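PDB 1F9V: kinesin-like protein KAR3 from Saccharomyces cerevisiae, which probably uses the binding and hydrolysis of ATP to power movement along microtubules, as a kinesin-family motor. Local coordinates for residues K132-I138 against I220-S226; I114-N119 against L186-V192. The protein carries 2 engineered substitutions. All coordinates share one frame. Numbering follows the deposited sequence.

Contact 1 of 2, residues K132-I138 against I220-S226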
ATOM      1  N   LYS A 132      10.247  14.820  15.411  1.00 15.33           N
ATOM      2  CA  LYS A 132      11.320  13.840  15.349  1.00 17.07           C
ATOM      3  C   LYS A 132      10.784  12.688  14.518  1.00 15.19           C
ATOM      4  O   LYS A 132       9.619  12.328  14.644  1.00 15.89           O
ATOM      5  CB  LYS A 132      11.702  13.343  16.744  1.00 19.14           C
ATOM      6  CG  LYS A 132      12.631  14.290  17.482  1.00 21.77           C
ATOM      7  CD  LYS A 132      11.841  15.416  18.130  1.00 24.14           C
ATOM      8  CE  LYS A 132      10.674  14.879  18.956  1.00 24.15           C
ATOM      9  NZ  LYS A 132       9.652  15.927  19.227  1.00 24.96           N
ATOM     10  N   VAL A 133      11.637  12.125  13.671  1.00 14.15           N
ATOM     11  CA  VAL A 133      11.239  11.038  12.795  1.00 14.59           C
ATOM     12  C   VAL A 133      12.102   9.800  12.961  1.00 14.06           C
ATOM     13  O   VAL A 133      13.329   9.879  12.926  1.00 15.39           O
ATOM     14  CB  VAL A 133      11.318  11.481  11.317  1.00 14.52           C
ATOM     15  CG1 VAL A 133      10.783  10.380  10.405  1.00 13.72           C
ATOM     16  CG2 VAL A 133      10.536  12.772  11.123  1.00 15.40           C
ATOM     17  N   ASN A 134      11.464   8.654  13.155  1.00 12.85           N
ATOM     18  CA  ASN A 134      12.206   7.408  13.268  1.00 13.02           C
ATOM     19  C   ASN A 134      11.462   6.354  12.450  1.00 13.18           C
ATOM     20  O   ASN A 134      10.249   6.449  12.260  1.00 14.87           O
ATOM     21  CB  ASN A 134      12.391   6.999  14.743  1.00 12.91           C
ATOM     22  CG  ASN A 134      11.121   6.509  15.393  1.00 12.28           C
ATOM     23  OD1 ASN A 134      10.995   5.321  15.713  1.00 17.40           O
ATOM     24  ND2 ASN A 134      10.178   7.414  15.614  1.00 11.46           N
ATOM     25  N   CYS A 135      12.188   5.370  11.942  1.00 12.58           N
ATOM     26  CA  CYS A 135      11.561   4.360  11.102  1.00 12.74           C
ATOM     27  C   CYS A 135      12.076   2.947  11.295  1.00 12.92           C
ATOM     28  O   CYS A 135      13.122   2.721  11.906  1.00 13.11           O
ATOM     29  CB  CYS A 135      11.750   4.747   9.630  1.00 14.68           C
ATOM     30  SG  CYS A 135      13.482   4.674   9.050  1.00 17.52           S
ATOM     31  N   GLU A 136      11.317   2.001  10.755  1.00 10.49           N
ATOM     32  CA  GLU A 136      11.668   0.593  10.774  1.00 10.00           C
ATOM     33  C   GLU A 136      11.330   0.093   9.376  1.00  8.99           C
ATOM     34  O   GLU A 136      10.455   0.651   8.707  1.00  9.06           O
ATOM     35  CB  GLU A 136      10.833  -0.183  11.797  1.00 10.41           C
ATOM     36  CG  GLU A 136      11.049   0.228  13.244  1.00 13.09           C
ATOM     37  CD  GLU A 136      10.104   1.329  13.670  1.00 14.72           C
ATOM     38  OE1 GLU A 136       8.896   1.216  13.376  1.00 15.82           O
ATOM     39  OE2 GLU A 136      10.560   2.309  14.294  1.00 15.72           O
ATOM     40  N   PHE A 137      12.037  -0.938   8.935  1.00  8.95           N
ATOM     41  CA  PHE A 137      11.796  -1.539   7.626  1.00  9.80           C
ATOM     42  C   PHE A 137      11.830  -3.041   7.849  1.00  9.51           C
ATOM     43  O   PHE A 137      12.892  -3.627   8.098  1.00  9.83           O
ATOM     44  CB  PHE A 137      12.875  -1.113   6.618  1.00 10.50           C
ATOM     45  CG  PHE A 137      12.491  -1.333   5.175  1.00 12.03           C
ATOM     46  CD1 PHE A 137      11.184  -1.655   4.814  1.00 12.60           C
ATOM     47  CD2 PHE A 137      13.448  -1.222   4.176  1.00 13.37           C
ATOM     48  CE1 PHE A 137      10.839  -1.863   3.475  1.00 13.08           C
ATOM     49  CE2 PHE A 137      13.114  -1.428   2.839  1.00 14.31           C
ATOM     50  CZ  PHE A 137      11.806  -1.750   2.492  1.00 14.23           C
ATOM     51  N   ILE A 138      10.656  -3.658   7.779  1.00  8.88           N
ATOM     52  CA  ILE A 138      10.542  -5.086   7.999  1.00  9.04           C
ATOM     53  C   ILE A 138       9.842  -5.762   6.837  1.00 10.62           C
ATOM     54  O   ILE A 138       9.337  -5.107   5.927  1.00  9.79           O
ATOM     55  CB  ILE A 138       9.716  -5.390   9.284  1.00 10.76           C
ATOM     56  CG1 ILE A 138       8.273  -4.909   9.101  1.00 10.68           C
ATOM     57  CG2 ILE A 138      10.345  -4.698  10.501  1.00 10.91           C
ATOM     58  CD1 ILE A 138       7.299  -5.414  10.159  1.00 11.61           C
ATOM     59  N   ILE A 220       7.275  -3.820   4.649  1.00  9.51           N
ATOM     60  CA  ILE A 220       6.621  -2.705   5.321  1.00  9.54           C
ATOM     61  C   ILE A 220       7.583  -1.644   5.843  1.00  9.86           C
ATOM     62  O   ILE A 220       8.435  -1.930   6.682  1.00  9.96           O
ATOM     63  CB  ILE A 220       5.761  -3.235   6.506  1.00 10.48           C
ATOM     64  CG1 ILE A 220       4.848  -4.361   6.012  1.00 11.74           C
ATOM     65  CG2 ILE A 220       4.932  -2.114   7.109  1.00 11.21           C
ATOM     66  CD1 ILE A 220       4.889  -5.606   6.857  1.00 14.90           C
ATOM     67  N   PHE A 221       7.447  -0.424   5.330  1.00  9.70           N
ATOM     68  CA  PHE A 221       8.280   0.695   5.761  1.00  9.20           C
ATOM     69  C   PHE A 221       7.432   1.494   6.753  1.00  9.39           C
ATOM     70  O   PHE A 221       6.416   2.092   6.394  1.00  9.09           O
ATOM     71  CB  PHE A 221       8.672   1.557   4.552  1.00 10.62           C
ATOM     72  CG  PHE A 221       9.856   2.450   4.795  1.00 12.01           C
ATOM     73  CD1 PHE A 221       9.692   3.688   5.401  1.00 13.12           C
ATOM     74  CD2 PHE A 221      11.136   2.053   4.416  1.00 14.10           C
ATOM     75  CE1 PHE A 221      10.788   4.524   5.631  1.00 13.66           C
ATOM     76  CE2 PHE A 221      12.240   2.881   4.643  1.00 13.55           C
ATOM     77  CZ  PHE A 221      12.059   4.120   5.253  1.00 12.47           C
ATOM     78  N   ILE A 222       7.852   1.491   8.014  1.00  8.75           N
ATOM     79  CA  ILE A 222       7.115   2.181   9.063  1.00  8.86           C
ATOM     80  C   ILE A 222       7.807   3.467   9.471  1.00  8.58           C
ATOM     81  O   ILE A 222       9.001   3.471   9.765  1.00  9.84           O
ATOM     82  CB  ILE A 222       6.946   1.266  10.307  1.00 10.27           C
ATOM     83  CG1 ILE A 222       6.301  -0.060   9.889  1.00 10.57           C
ATOM     84  CG2 ILE A 222       6.099   1.963  11.357  1.00  9.69           C
ATOM     85  CD1 ILE A 222       6.273  -1.128  10.978  1.00 12.48           C
ATOM     86  N   ILE A 223       7.043   4.552   9.482  1.00  7.98           N
ATOM     87  CA  ILE A 223       7.550   5.871   9.839  1.00 10.10           C
ATOM     88  C   ILE A 223       6.741   6.445  10.997  1.00 10.47           C
ATOM     89  O   ILE A 223       5.510   6.447  10.962  1.00 11.51           O
ATOM     90  CB  ILE A 223       7.424   6.855   8.652  1.00 10.39           C
ATOM     91  CG1 ILE A 223       8.303   6.390   7.488  1.00 11.76           C
ATOM     92  CG2 ILE A 223       7.787   8.267   9.104  1.00 10.99           C
ATOM     93  CD1 ILE A 223       7.841   6.889   6.128  1.00 13.26           C
ATOM     94  N   HIS A 224       7.434   6.934  12.022  1.00 10.32           N
ATOM     95  CA  HIS A 224       6.760   7.536  13.167  1.00 10.81           C
ATOM     96  C   HIS A 224       7.091   9.026  13.202  1.00 11.51           C
ATOM     97  O   HIS A 224       8.256   9.412  13.112  1.00 12.21           O
ATOM     98  CB  HIS A 224       7.214   6.859  14.463  1.00 10.97           C
ATOM     99  CG  HIS A 224       7.156   5.364  14.410  1.00 10.31           C
ATOM    100  ND1 HIS A 224       5.974   4.662  14.507  1.00 11.93           N
ATOM    101  CD2 HIS A 224       8.131   4.439  14.254  1.00 11.25           C
ATOM    102  CE1 HIS A 224       6.223   3.369  14.416  1.00 11.77           C
ATOM    103  NE2 HIS A 224       7.524   3.206  14.262  1.00 13.04           N
ATOM    104  N   LEU A 225       6.061   9.857  13.301  1.00 12.72           N
ATOM    105  CA  LEU A 225       6.250  11.302  13.352  1.00 13.76           C
ATOM    106  C   LEU A 225       5.856  11.781  14.731  1.00 15.23           C
ATOM    107  O   LEU A 225       4.669  11.801  15.063  1.00 14.31           O
ATOM    108  CB  LEU A 225       5.363  12.015  12.329  1.00 15.39           C
ATOM    109  CG  LEU A 225       5.493  11.677  10.848  1.00 17.51           C
ATOM    110  CD1 LEU A 225       4.666  12.680  10.053  1.00 17.35           C
ATOM    111  CD2 LEU A 225       6.952  11.716  10.418  1.00 18.02           C
ATOM    112  N   SER A 226       6.848  12.174  15.527  1.00 17.00           N
ATOM    113  CA  SER A 226       6.590  12.662  16.876  1.00 19.23           C
ATOM    114  C   SER A 226       6.837  14.165  16.976  1.00 19.81           C
ATOM    115  O   SER A 226       7.978  14.628  16.899  1.00 19.63           O
ATOM    116  CB  SER A 226       7.466  11.919  17.884  1.00 18.82           C
ATOM    117  OG  SER A 226       7.073  12.262  19.199  1.00 22.72           O
TER
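Phe221 turns the edge of its ring toward the face of Phe137, with centroids 5.1 Å apart and planes at 58°: an edge-to-face pair whose closest atoms, Phe221 CD2 and Phe137 CG, are 3.7 Å apart. Cys135 SG lies 5.0 Å from the Phe221 ring centroid, an oblique sulfur-aromatic contact. On the same face Val133 adds apolar contacts, Val133 CG1 to Ile223 CG2 (3.9 Å) and Val133 CG2 to Leu225 CD2 (3.8 Å).

The framework is antiparallel, the strand axes at 166° and 4.7 Å apart at closest approach. Four hydrogen-bonded pairs, Lys132–Ser226, Asn134–His224, Glu136–Ile222 and Ile138–Ile220, each carry two backbone bonds, with no bulge in the register. The shortest include Ile220 N to Ile138 O at 2.7 Å. The longest is Asn134 N to His224 O at 3.3 Å. Their side chains form the other face. There His224 NE2 donates diagonally to Glu136 OE1 at 2.6 Å, while His224 ND1 is hydrogen-bonded to Thr239 OG1 and Glu136 OE2 to Ser183 OG. Lys132 NZ reaches Ser226 O at 3.1 Å.

In the central sheet of the kinesin motor domain, strand 218-228 lies between strands 130-141 and 235-244, antiparallel to both; strand 130-141 also pairs with 184-185. Helices 109-124 and 192-199 cover the face of Phe137 and Phe221, Ile114 and Ile195 both touching the Phe221 side chain.

Contact 2 of 2, residues I114-N119 against L186-V192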
ATOM      1  N   ILE A 114       8.887  10.811   2.511  1.00 10.51           N
ATOM      2  CA  ILE A 114       9.888  11.334   3.427  1.00 11.96           C
ATOM      3  C   ILE A 114      10.267  12.775   3.081  1.00 13.52           C
ATOM      4  O   ILE A 114      10.345  13.628   3.962  1.00 13.08           O
ATOM      5  CB  ILE A 114      11.127  10.425   3.435  1.00 12.94           C
ATOM      6  CG1 ILE A 114      10.778   9.138   4.193  1.00 16.09           C
ATOM      7  CG2 ILE A 114      12.306  11.131   4.100  1.00 12.50           C
ATOM      8  CD1 ILE A 114      11.757   8.024   4.019  1.00 20.06           C
ATOM      9  N   SER A 115      10.481  13.054   1.799  1.00 13.74           N
ATOM     10  CA  SER A 115      10.829  14.412   1.373  1.00 15.33           C
ATOM     11  C   SER A 115       9.694  15.389   1.664  1.00 14.43           C
ATOM     12  O   SER A 115       9.929  16.521   2.091  1.00 15.70           O
ATOM     13  CB  SER A 115      11.133  14.438  -0.124  1.00 15.96           C
ATOM     14  OG  SER A 115      12.250  13.632  -0.422  1.00 23.15           O
ATOM     15  N   HIS A 116       8.462  14.951   1.420  1.00 12.78           N
ATOM     16  CA  HIS A 116       7.293  15.785   1.649  1.00 11.75           C
ATOM     17  C   HIS A 116       7.122  16.093   3.133  1.00 12.98           C
ATOM     18  O   HIS A 116       6.807  17.221   3.512  1.00 13.21           O
ATOM     19  CB  HIS A 116       6.042  15.079   1.115  1.00 12.15           C
ATOM     20  CG  HIS A 116       4.814  15.936   1.103  1.00 13.29           C
ATOM     21  ND1 HIS A 116       4.781  17.187   0.523  1.00 12.29           N
ATOM     22  CD2 HIS A 116       3.569  15.714   1.587  1.00 11.90           C
ATOM     23  CE1 HIS A 116       3.569  17.695   0.649  1.00 12.12           C
ATOM     24  NE2 HIS A 116       2.814  16.821   1.292  1.00 14.04           N
ATOM     25  N   ILE A 117       7.325  15.086   3.974  1.00 13.51           N
ATOM     26  CA  ILE A 117       7.181  15.265   5.418  1.00 14.75           C
ATOM     27  C   ILE A 117       8.209  16.254   5.973  1.00 13.41           C
ATOM     28  O   ILE A 117       7.876  17.102   6.803  1.00 14.38           O
ATOM     29  CB  ILE A 117       7.309  13.913   6.161  1.00 15.22           C
ATOM     30  CG1 ILE A 117       6.006  13.119   6.014  1.00 16.53           C
ATOM     31  CG2 ILE A 117       7.605  14.147   7.639  1.00 16.50           C
ATOM     32  CD1 ILE A 117       6.130  11.646   6.389  1.00 18.06           C
ATOM     33  N   PHE A 118       9.451  16.154   5.516  1.00 13.68           N
ATOM     34  CA  PHE A 118      10.481  17.062   5.995  1.00 14.16           C
ATOM     35  C   PHE A 118      10.242  18.487   5.502  1.00 15.26           C
ATOM     36  O   PHE A 118      10.577  19.449   6.191  1.00 15.20           O
ATOM     37  CB  PHE A 118      11.862  16.550   5.586  1.00 15.34           C
ATOM     38  CG  PHE A 118      12.471  15.619   6.598  1.00 17.64           C
ATOM     39  CD1 PHE A 118      12.870  16.095   7.846  1.00 18.55           C
ATOM     40  CD2 PHE A 118      12.610  14.264   6.326  1.00 17.60           C
ATOM     41  CE1 PHE A 118      13.396  15.232   8.805  1.00 18.61           C
ATOM     42  CE2 PHE A 118      13.135  13.394   7.279  1.00 18.67           C
ATOM     43  CZ  PHE A 118      13.527  13.883   8.523  1.00 17.84           C
ATOM     44  N   ASN A 119       9.648  18.632   4.318  1.00 15.01           N
ATOM     45  CA  ASN A 119       9.355  19.970   3.804  1.00 16.20           C
ATOM     46  C   ASN A 119       8.322  20.586   4.736  1.00 16.18           C
ATOM     47  O   ASN A 119       8.382  21.769   5.063  1.00 16.38           O
ATOM     48  CB  ASN A 119       8.780  19.910   2.386  1.00 17.63           C
ATOM     49  CG  ASN A 119       9.827  19.574   1.341  1.00 22.97           C
ATOM     50  OD1 ASN A 119      11.031  19.706   1.581  1.00 24.98           O
ATOM     51  ND2 ASN A 119       9.372  19.133   0.169  1.00 24.02           N
ATOM     52  N   LEU A 186      15.703   9.664  11.509  1.00 19.11           N
ATOM     53  CA  LEU A 186      15.810  10.275  10.189  1.00 21.19           C
ATOM     54  C   LEU A 186      15.855  11.771  10.458  1.00 22.89           C
ATOM     55  O   LEU A 186      14.825  12.391  10.709  1.00 23.53           O
ATOM     56  CB  LEU A 186      14.594   9.934   9.321  1.00 20.14           C
ATOM     57  CG  LEU A 186      14.498   8.520   8.741  1.00 18.22           C
ATOM     58  CD1 LEU A 186      13.239   8.401   7.899  1.00 17.54           C
ATOM     59  CD2 LEU A 186      15.723   8.223   7.910  1.00 18.67           C
ATOM     60  N   GLU A 187      17.051  12.350  10.420  1.00 26.45           N
ATOM     61  CA  GLU A 187      17.210  13.777  10.692  1.00 30.47           C
ATOM     62  C   GLU A 187      17.063  14.657   9.457  1.00 31.55           C
ATOM     63  O   GLU A 187      16.910  15.874   9.566  1.00 32.16           O
ATOM     64  CB  GLU A 187      18.565  14.027  11.354  1.00 32.85           C
ATOM     65  CG  GLU A 187      18.955  12.949  12.353  1.00 36.07           C
ATOM     66  CD  GLU A 187      19.672  13.506  13.567  1.00 38.69           C
ATOM     67  OE1 GLU A 187      20.898  13.290  13.683  1.00 37.06           O
ATOM     68  OE2 GLU A 187      19.009  14.160  14.404  1.00 39.50           O
ATOM     69  N   SER A 188      17.118  14.033   8.286  1.00 32.41           N
ATOM     70  CA  SER A 188      16.974  14.730   7.014  1.00 33.51           C
ATOM     71  C   SER A 188      16.525  13.696   5.990  1.00 34.81           C
ATOM     72  O   SER A 188      16.858  12.515   6.111  1.00 34.46           O
ATOM     73  CB  SER A 188      18.303  15.370   6.588  1.00 33.44           C
ATOM     74  OG  SER A 188      19.297  14.399   6.317  1.00 31.74           O
ATOM     75  N   GLU A 189      15.763  14.136   4.991  1.00 35.91           N
ATOM     76  CA  GLU A 189      15.254  13.231   3.962  1.00 37.34           C
ATOM     77  C   GLU A 189      16.339  12.396   3.288  1.00 36.90           C
ATOM     78  O   GLU A 189      16.077  11.278   2.849  1.00 36.92           O
ATOM     79  CB  GLU A 189      14.476  14.017   2.899  1.00 38.36           C
ATOM     80  CG  GLU A 189      15.172  15.272   2.406  1.00 40.30           C
ATOM     81  CD  GLU A 189      14.322  16.513   2.589  1.00 43.15           C
ATOM     82  OE1 GLU A 189      13.190  16.548   2.052  1.00 43.53           O
ATOM     83  OE2 GLU A 189      14.784  17.454   3.274  1.00 44.41           O
ATOM     84  N   GLU A 190      17.553  12.934   3.220  1.00 37.10           N
ATOM     85  CA  GLU A 190      18.672  12.242   2.584  1.00 37.69           C
ATOM     86  C   GLU A 190      19.120  10.972   3.310  1.00 37.12           C
ATOM     87  O   GLU A 190      19.732  10.088   2.710  1.00 36.18           O
ATOM     88  CB  GLU A 190      19.862  13.198   2.452  1.00 39.33           C
ATOM     89  CG  GLU A 190      19.493  14.667   2.617  1.00 41.50           C
ATOM     90  CD  GLU A 190      20.692  15.589   2.495  1.00 43.92           C
ATOM     91  OE1 GLU A 190      21.464  15.688   3.476  1.00 44.74           O
ATOM     92  OE2 GLU A 190      20.860  16.213   1.421  1.00 44.33           O
ATOM     93  N   MET A 191      18.808  10.878   4.598  1.00 37.04           N
ATOM     94  CA  MET A 191      19.209   9.718   5.382  1.00 36.70           C
ATOM     95  C   MET A 191      18.457   8.434   5.042  1.00 34.99           C
ATOM     96  O   MET A 191      18.945   7.343   5.321  1.00 33.81           O
ATOM     97  CB  MET A 191      19.077  10.024   6.873  1.00 39.64           C
ATOM     98  CG  MET A 191      20.396  10.407   7.524  1.00 43.84           C
ATOM     99  SD  MET A 191      20.185  11.280   9.090  1.00 50.25           S
ATOM    100  CE  MET A 191      19.421  10.006  10.104  1.00 47.00           C
ATOM    101  N   VAL A 192      17.277   8.559   4.438  1.00 33.97           N
ATOM    102  CA  VAL A 192      16.504   7.376   4.063  1.00 34.18           C
ATOM    103  C   VAL A 192      17.322   6.518   3.104  1.00 33.07           C
ATOM    104  O   VAL A 192      17.064   5.325   2.941  1.00 32.86           O
ATOM    105  CB  VAL A 192      15.174   7.750   3.375  1.00 34.51           C
ATOM    106  CG1 VAL A 192      15.441   8.474   2.064  1.00 35.71           C
ATOM    107  CG2 VAL A 192      14.359   6.488   3.120  1.00 35.68           C
TER
HETATM  108  O   HOH W   1      13.783  11.184   0.277  1.00 29.82           O
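Residues 114-119 are regular helix, with i to i+4 bonds from Phe118 N to Ile114 O and Asn119 N to Ser115 O, both 3.1 Å. Facing them, 186-192 is mainly a turn that leads from strand 184-185 into helix 192-199: Glu189 to Met191 have helical phi/psi, and Met191 N bonds to Ser188 O at 3.0 Å. The backbones come closest at Ser115 and Glu189, whose CA atoms are 5.3 Å apart. In the kinesin motor domain, an alpha/beta fold of the P-loop NTPase clan, this joins a helix packed on the central sheet to the connection entering a second helix on the same face.

Ile114 and Phe118, one helical turn apart, both direct their CA-to-CB bonds toward the turn and supply most of the helix's buried area. Ile114 CG2 rests 3.6 Å from Glu189 CA, and Ile114 CD1 lies 4.2 Å from Leu186 CD1. The Phe118 ring has Glu189 N and Ser188 C over one face, with Glu189 N 3.4 Å from Phe118 CD2; Leu186 O lies near the ring plane, 2.9 Å from Phe118 CZ. On the sheet side, Phe118 and Leu186 both touch Val133 of strand 130-141.

No direct hydrogen bond crosses the interface. Glu189 has the largest covered area, 96 Å²; its OE1 lies 3.3 Å from Ser115 CA and 3.3 Å from Ser115 O, the latter two being acceptors that cannot bond. One water bridges the polar margin, 3.0 Å from Ser115 OG and donating a weak bond to Glu189 O at 3.4 Å.

Overall arrangement
Contacts 1 and 2 have centres 11 Å apart, and their segments alternate along the chain. Helix segment 114-119 and the later part of the 186-192 turn lie over the Val133–Phe137 face of the strand pair in contact 1. Leu186 instead leaves strand 184-185 alongside strand 130-141, where Val133 O to Leu186 N, a probable hydrogen bond of 2.8 Å, continues that pairing. Leu225 CD2 to Ile117 CG2 at 3.7 Å is helix-on-sheet packing; Cys135 SG meets Leu186 CD1 at 3.9 Å on the same face. The side chain of Phe137 is about 10 Å from the bound magnesium ion and about 12 Å from a bound ADP, so it touches neither.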